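Nicastrin (Dictyostelium purpureum, PDB 4R12) probably serves as the extracellular, putatively substrate-recruiting subunit of gamma-secretase, the intramembrane protease complex that cleaves Notch receptors and amyloid precursor protein. Local coordinates at residues 208-214 with 312-318; 284-288 with 305-311. One frame throughout, in Å; residues are numbered along the deposited sequence.

Contact 1 of 2, residues 208-214 with 312-318. With NAG (2-acetamido-2-deoxy-beta-D-glucopyranose), chain B.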
loop_
_atom_site.group_PDB
_atom_site.type_symbol
_atom_site.label_atom_id
_atom_site.label_comp_id
_atom_site.label_asym_id
_atom_site.label_seq_id
_atom_site.Cartn_x
_atom_site.Cartn_y
_atom_site.Cartn_z
ATOM N N ILE A 208 -27.870 -1.443 3.071
ATOM C CA ILE A 208 -27.896 -2.214 1.835
ATOM C C ILE A 208 -29.172 -3.056 1.786
ATOM O O ILE A 208 -29.539 -3.711 2.765
ATOM C CB ILE A 208 -26.636 -3.100 1.701
ATOM C CG1 ILE A 208 -25.415 -2.231 1.361
ATOM C CG2 ILE A 208 -26.828 -4.169 0.628
ATOM C CD1 ILE A 208 -24.085 -2.947 1.533
ATOM N N ASP A 209 -29.866 -2.982 0.651
ATOM C CA ASP A 209 -31.073 -3.771 0.399
ATOM C C ASP A 209 -30.674 -5.224 0.177
ATOM O O ASP A 209 -30.050 -5.545 -0.837
ATOM C CB ASP A 209 -31.812 -3.199 -0.821
ATOM C CG ASP A 209 -33.131 -3.909 -1.123
ATOM O OD1 ASP A 209 -33.445 -4.946 -0.502
ATOM O OD2 ASP A 209 -33.852 -3.420 -2.016
ATOM N N LYS A 210 -31.021 -6.119 1.098
ATOM C CA LYS A 210 -30.493 -7.478 0.973
ATOM C C LYS A 210 -31.153 -8.274 -0.157
ATOM O O LYS A 210 -30.797 -9.419 -0.393
ATOM C CB LYS A 210 -30.599 -8.244 2.299
ATOM C CG LYS A 210 -29.257 -8.914 2.677
ATOM C CD LYS A 210 -29.237 -9.583 4.062
ATOM C CE LYS A 210 -29.582 -11.070 3.975
ATOM N NZ LYS A 210 -28.681 -11.927 4.802
ATOM N N GLU A 211 -32.087 -7.656 -0.874
ATOM C CA GLU A 211 -32.702 -8.281 -2.044
ATOM C C GLU A 211 -32.013 -7.894 -3.355
ATOM O O GLU A 211 -32.258 -8.506 -4.398
ATOM C CB GLU A 211 -34.179 -7.909 -2.128
ATOM C CG GLU A 211 -35.023 -8.453 -0.993
ATOM C CD GLU A 211 -36.466 -7.998 -1.086
ATOM O OE1 GLU A 211 -36.741 -7.031 -1.836
ATOM O OE2 GLU A 211 -37.327 -8.609 -0.415
ATOM N N LYS A 212 -31.173 -6.867 -3.312
ATOM C CA LYS A 212 -30.511 -6.400 -4.520
ATOM C C LYS A 212 -29.172 -7.104 -4.711
ATOM O O LYS A 212 -28.557 -7.555 -3.750
ATOM C CB LYS A 212 -30.300 -4.873 -4.479
ATOM C CG LYS A 212 -31.550 -4.019 -4.753
ATOM C CD LYS A 212 -31.164 -2.545 -4.892
ATOM C CE LYS A 212 -32.375 -1.628 -5.040
ATOM N NZ LYS A 212 -31.948 -0.217 -5.303
ATOM N N GLU A 213 -28.725 -7.193 -5.957
ATOM C CA GLU A 213 -27.379 -7.669 -6.242
ATOM C C GLU A 213 -26.361 -6.582 -5.916
ATOM O O GLU A 213 -26.684 -5.401 -5.936
ATOM C CB GLU A 213 -27.265 -8.095 -7.708
ATOM C CG GLU A 213 -28.143 -9.295 -8.060
ATOM C CD GLU A 213 -27.964 -9.737 -9.497
ATOM O OE1 GLU A 213 -27.418 -8.952 -10.297
ATOM O OE2 GLU A 213 -28.363 -10.876 -9.826
ATOM N N ILE A 214 -25.137 -6.985 -5.599
ATOM C CA ILE A 214 -24.083 -6.033 -5.254
ATOM C C ILE A 214 -23.014 -5.977 -6.335
ATOM O O ILE A 214 -22.506 -7.005 -6.765
ATOM C CB ILE A 214 -23.410 -6.395 -3.910
ATOM C CG1 ILE A 214 -24.407 -6.277 -2.755
ATOM C CG2 ILE A 214 -22.203 -5.502 -3.652
ATOM C CD1 ILE A 214 -23.890 -6.862 -1.435
ATOM N N THR A 312 -24.528 -7.823 9.037
ATOM C CA THR A 312 -25.889 -7.334 8.914
ATOM C C THR A 312 -26.325 -7.123 7.462
ATOM O O THR A 312 -27.463 -7.417 7.099
ATOM C CB THR A 312 -26.049 -6.002 9.687
ATOM O OG1 THR A 312 -25.652 -6.186 11.052
ATOM C CG2 THR A 312 -27.486 -5.510 9.637
ATOM N N GLN A 313 -25.416 -6.632 6.625
ATOM C CA GLN A 313 -25.808 -6.111 5.319
ATOM C C GLN A 313 -25.268 -6.838 4.094
ATOM O O GLN A 313 -25.852 -6.738 3.003
ATOM C CB GLN A 313 -25.381 -4.647 5.202
ATOM C CG GLN A 313 -25.940 -3.732 6.265
ATOM C CD GLN A 313 -25.570 -2.290 6.005
ATOM O OE1 GLN A 313 -25.750 -1.789 4.895
ATOM N NE2 GLN A 313 -25.039 -1.616 7.022
ATOM N N ILE A 314 -24.142 -7.518 4.232
ATOM C CA ILE A 314 -23.491 -8.051 3.047
ATOM C C ILE A 314 -23.640 -9.557 2.964
ATOM O O ILE A 314 -23.205 -10.313 3.835
ATOM C CB ILE A 314 -21.991 -7.663 2.979
ATOM C CG1 ILE A 314 -21.853 -6.139 2.877
ATOM C CG2 ILE A 314 -21.321 -8.306 1.757
ATOM C CD1 ILE A 314 -20.418 -5.658 2.852
ATOM N N ASN A 315 -24.317 -10.017 1.926
ATOM C CA ASN A 315 -24.442 -11.429 1.598
ATOM C C ASN A 315 -23.481 -11.764 0.484
ATOM O O ASN A 315 -23.609 -11.257 -0.571
ATOM C CB ASN A 315 -25.873 -11.721 1.175
ATOM C CG ASN A 315 -26.115 -13.174 0.837
ATOM O OD1 ASN A 315 -25.212 -13.912 0.564
ATOM N ND2 ASN A 315 -27.360 -13.563 0.842
ATOM N N PHE A 316 -22.502 -12.602 0.753
ATOM C CA PHE A 316 -21.491 -12.927 -0.217
ATOM C C PHE A 316 -22.078 -13.311 -1.546
ATOM O O PHE A 316 -21.633 -12.881 -2.556
ATOM C CB PHE A 316 -20.577 -14.038 0.273
ATOM C CG PHE A 316 -19.483 -14.394 -0.684
ATOM C CD1 PHE A 316 -18.308 -13.726 -0.672
ATOM C CD2 PHE A 316 -19.632 -15.412 -1.575
ATOM C CE1 PHE A 316 -17.301 -14.043 -1.537
ATOM C CE2 PHE A 316 -18.637 -15.754 -2.430
ATOM C CZ PHE A 316 -17.462 -15.065 -2.418
ATOM N N THR A 317 -23.113 -14.118 -1.512
ATOM C CA THR A 317 -23.687 -14.633 -2.727
ATOM C C THR A 317 -24.424 -13.595 -3.545
ATOM O O THR A 317 -24.639 -13.810 -4.693
ATOM C CB THR A 317 -24.550 -15.876 -2.477
ATOM O OG1 THR A 317 -25.701 -15.507 -1.756
ATOM C CG2 THR A 317 -23.803 -16.863 -1.686
ATOM N N LYS A 318 -24.784 -12.470 -2.951
ATOM C CA LYS A 318 -25.349 -11.359 -3.698
ATOM C C LYS A 318 -24.339 -10.540 -4.490
ATOM O O LYS A 318 -24.725 -9.733 -5.299
ATOM C CB LYS A 318 -26.090 -10.413 -2.804
ATOM C CG LYS A 318 -27.364 -10.930 -2.222
ATOM C CD LYS A 318 -28.425 -11.204 -3.245
ATOM C CE LYS A 318 -29.576 -11.923 -2.571
ATOM N NZ LYS A 318 -30.880 -11.678 -3.202
HETATM C C1 NAG B . -27.837 -14.734 0.154
HETATM C C2 NAG B . -29.014 -15.260 0.929
HETATM C C3 NAG B . -29.718 -16.407 0.242
HETATM C C4 NAG B . -29.688 -16.388 -1.265
HETATM C C5 NAG B . -28.475 -15.685 -1.838
HETATM C C6 NAG B . -28.598 -15.391 -3.304
HETATM C C7 NAG B . -29.197 -15.422 3.288
HETATM C C8 NAG B . -28.435 -15.652 4.544
HETATM N N2 NAG B . -28.576 -15.762 2.191
HETATM O O3 NAG B . -31.073 -16.443 0.661
HETATM O O4 NAG B . -29.510 -17.758 -1.506
HETATM O O5 NAG B . -28.285 -14.477 -1.149
HETATM O O6 NAG B . -29.715 -14.564 -3.530
HETATM O O7 NAG B . -30.297 -14.964 3.287
HETATM O O HOH W 1 -29.446 -11.801 0.867
#
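Ile208 and Gln313 meet at about a right angle: the extended amide chain of Gln313 brings OE1 to the backbone N of Ile208, 2.8 Å away, in a nearly straight bond (167°) tilted from the carbonyl plane. The same OE1 also accepts from Asn542, so two donors fix the amide's rotation. Next to it the packing is apolar: CD1 of Ile208 lies 4.1 Å from CG1 of Ile314, and CD1 of Ile214 reaches CG2 of the same residue. At the other end Ile214 N donates to Lys318 O (2.8 Å), just where strands 214-220 and 319-325 begin to run parallel in the large lobe, related to zinc exopeptidases. The side carrying the sugar is looser, with Lys210 and Glu211 exposed. Asn315 ND2 is bonded covalently to C1 of an N-acetylglucosamine, and a water accepts from ND2 (2.7 Å) and donates to Lys210 O. An Asx turn, Thr317 N to Asn315 OD1, braces the glycosylated side chain. Lys210, bent at its outer torsions, rests NZ loosely 3.7 Å from the acetyl methyl C8. Lys318 folds back at chi2 (-65°), which lays its methylenes along the turn of 209-212, CD 3.7 Å from Lys212 O and CE against Lys210 O. An alanine in place of Lys318 would probably leave these two carbonyls without their aliphatic cover.

Contact 2 of 2, residues 284-288 with 305-311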
loop_
_atom_site.group_PDB
_atom_site.type_symbol
_atom_site.label_atom_id
_atom_site.label_comp_id
_atom_site.label_asym_id
_atom_site.label_seq_id
_atom_site.Cartn_x
_atom_site.Cartn_y
_atom_site.Cartn_z
ATOM N N ASP A 284 -14.939 -13.725 6.816
ATOM C CA ASP A 284 -15.991 -13.280 7.722
ATOM C C ASP A 284 -17.368 -13.321 7.060
ATOM O O ASP A 284 -18.357 -13.709 7.687
ATOM C CB ASP A 284 -15.691 -11.872 8.249
ATOM C CG ASP A 284 -14.760 -11.893 9.462
ATOM O OD1 ASP A 284 -14.377 -13.003 9.894
ATOM O OD2 ASP A 284 -14.428 -10.812 9.992
ATOM N N LEU A 285 -17.436 -12.936 5.792
ATOM C CA LEU A 285 -18.695 -13.016 5.059
ATOM C C LEU A 285 -19.275 -14.434 5.044
ATOM O O LEU A 285 -20.484 -14.616 5.129
ATOM C CB LEU A 285 -18.513 -12.537 3.618
ATOM C CG LEU A 285 -18.210 -11.058 3.429
ATOM C CD1 LEU A 285 -18.206 -10.732 1.946
ATOM C CD2 LEU A 285 -19.238 -10.213 4.184
ATOM N N LEU A 286 -18.403 -15.427 4.921
ATOM C CA LEU A 286 -18.845 -16.802 4.733
ATOM C C LEU A 286 -18.951 -17.574 6.040
ATOM O O LEU A 286 -19.736 -18.508 6.141
ATOM C CB LEU A 286 -17.897 -17.534 3.788
ATOM C CG LEU A 286 -17.803 -17.021 2.347
ATOM C CD1 LEU A 286 -16.642 -17.702 1.633
ATOM C CD2 LEU A 286 -19.108 -17.244 1.597
ATOM N N ASN A 287 -18.170 -17.182 7.043
ATOM C CA ASN A 287 -17.992 -18.024 8.223
ATOM C C ASN A 287 -18.234 -17.384 9.584
ATOM O O ASN A 287 -18.316 -18.091 10.582
ATOM C CB ASN A 287 -16.576 -18.601 8.218
ATOM C CG ASN A 287 -16.308 -19.438 6.998
ATOM O OD1 ASN A 287 -17.169 -20.201 6.558
ATOM N ND2 ASN A 287 -15.119 -19.289 6.423
ATOM N N PHE A 288 -18.339 -16.062 9.649
ATOM C CA PHE A 288 -18.363 -15.428 10.961
ATOM C C PHE A 288 -19.616 -15.770 11.756
ATOM O O PHE A 288 -20.735 -15.700 11.251
ATOM C CB PHE A 288 -18.234 -13.908 10.849
ATOM C CG PHE A 288 -18.203 -13.214 12.180
ATOM C CD1 PHE A 288 -17.070 -13.261 12.969
ATOM C CD2 PHE A 288 -19.312 -12.525 12.647
ATOM C CE1 PHE A 288 -17.037 -12.628 14.199
ATOM C CE2 PHE A 288 -19.286 -11.886 13.875
ATOM C CZ PHE A 288 -18.148 -11.938 14.653
ATOM N N ARG A 305 -15.060 -8.126 17.040
ATOM C CA ARG A 305 -15.225 -7.310 15.840
ATOM C C ARG A 305 -15.796 -5.959 16.259
ATOM O O ARG A 305 -16.825 -5.883 16.942
ATOM C CB ARG A 305 -16.149 -7.982 14.827
ATOM C CG ARG A 305 -15.692 -9.357 14.363
ATOM C CD ARG A 305 -14.457 -9.287 13.470
ATOM N NE ARG A 305 -14.220 -10.573 12.818
ATOM C CZ ARG A 305 -13.530 -11.568 13.366
ATOM N NH1 ARG A 305 -12.999 -11.421 14.576
ATOM N NH2 ARG A 305 -13.374 -12.713 12.712
ATOM N N ALA A 306 -15.138 -4.889 15.845
ATOM C CA ALA A 306 -15.543 -3.555 16.261
ATOM C C ALA A 306 -16.777 -3.041 15.505
ATOM O O ALA A 306 -17.341 -2.007 15.860
ATOM C CB ALA A 306 -14.378 -2.592 16.083
ATOM N N ASP A 307 -17.195 -3.761 14.469
ATOM C CA ASP A 307 -18.279 -3.289 13.602
ATOM C C ASP A 307 -18.916 -4.470 12.870
ATOM O O ASP A 307 -18.239 -5.188 12.132
ATOM C CB ASP A 307 -17.739 -2.251 12.606
ATOM C CG ASP A 307 -18.839 -1.467 11.901
ATOM O OD1 ASP A 307 -19.996 -1.936 11.855
ATOM O OD2 ASP A 307 -18.528 -0.374 11.378
ATOM N N LEU A 308 -20.219 -4.671 13.069
ATOM C CA LEU A 308 -20.894 -5.856 12.535
ATOM C C LEU A 308 -21.717 -5.579 11.269
ATOM O O LEU A 308 -22.497 -6.428 10.842
ATOM C CB LEU A 308 -21.799 -6.471 13.612
ATOM C CG LEU A 308 -21.088 -7.147 14.787
ATOM C CD1 LEU A 308 -22.080 -7.563 15.863
ATOM C CD2 LEU A 308 -20.291 -8.344 14.302
ATOM N N ALA A 309 -21.530 -4.406 10.666
ATOM C CA ALA A 309 -22.299 -4.037 9.481
ATOM C C ALA A 309 -22.145 -5.068 8.370
ATOM O O ALA A 309 -23.105 -5.376 7.662
ATOM C CB ALA A 309 -21.883 -2.659 8.980
ATOM N N PHE A 310 -20.939 -5.609 8.232
ATOM C CA PHE A 310 -20.667 -6.608 7.200
ATOM C C PHE A 310 -21.592 -7.816 7.343
ATOM O O PHE A 310 -22.045 -8.385 6.354
ATOM C CB PHE A 310 -19.193 -7.066 7.241
ATOM C CG PHE A 310 -18.850 -7.939 8.424
ATOM C CD1 PHE A 310 -18.986 -9.319 8.355
ATOM C CD2 PHE A 310 -18.381 -7.378 9.606
ATOM C CE1 PHE A 310 -18.676 -10.124 9.446
ATOM C CE2 PHE A 310 -18.063 -8.170 10.697
ATOM C CZ PHE A 310 -18.208 -9.546 10.618
ATOM N N GLN A 311 -21.864 -8.207 8.583
ATOM C CA GLN A 311 -22.704 -9.375 8.832
ATOM C C GLN A 311 -24.157 -9.017 8.591
ATOM O O GLN A 311 -24.916 -9.791 8.013
ATOM C CB GLN A 311 -22.525 -9.894 10.260
ATOM C CG GLN A 311 -23.339 -11.154 10.553
ATOM C CD GLN A 311 -23.279 -11.565 12.012
ATOM O OE1 GLN A 311 -23.564 -10.765 12.911
ATOM N NE2 GLN A 311 -22.906 -12.814 12.258
#
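Phe288 and Phe310 form the apolar centre, an offset edge-to-face pair with ring centroids 5.5 Å apart and planes at 67°. The edge of Phe310 is directed at a face of Phe288, its CZ displaced toward the rim of that ring and 3.8 Å from CD2. Phe310 holds CG between its backbone N and carbonyl carbon (chi1 72°), which turns the ring back toward helix 276-287; there CE1 touches CB of Asp284 at 3.7 Å, and CD2 of Leu285 packs at the ring edge. Leu308 crosses Phe288 at about a right angle and sets CD2 obliquely against CE2, 3.7 Å away. Gln311 comes to the rim of the Phe288 ring instead, with NE2 near the ring plane and the amide plane inclined steeply to the ring.

These side chains join the C-terminal end of helix 276-287, which Phe288 leaves, to the start of helix 309-313 in the large lobe. Leu308 takes the N-cap position of the second helix, and the preceding Asp307 forms an Asx turn, OD1 accepting from Ala309 N.

Farther out, Arg305 slides past Phe288 in the opposite sense. The methylene CG lies 3.5 Å from CE1 of the ring, and the same CE1 sits over the centre of the guanidinium, although the two planes are inclined by 41°. A bend at chi2 swings the guanidinium toward Asp284, which it grips side-on in a salt bridge: NE to OD2 at 2.8 Å, NH2 to OD1 at 3.0 Å. Both oxygens are met on their syn sides, the NH2 bond being the straighter. OD2 also bonds to NE2 of His546, whose ring meets Phe310 edge-to-face.

Overall arrangement
From the N terminus, the chain leaves strand 192-203, passes through the 208-214 loop and enters strand 214-220. Helix 234-252, strand 262-268 and helix 276-287 follow before contact 2 closes the short loop between 284-288 and 305-311. Helix 309-313 then runs directly into the second half of contact 1, which closes the much longer loop begun at 208-214; contact 2 is therefore nested inside contact 1. The centres lie about 13 Å apart, and both contacts use helix 309-313. They also touch: Ile314 and Phe316 pack on Leu285, and Phe316 on Leu286, joining the loop before strand 319-325 to helix 276-287.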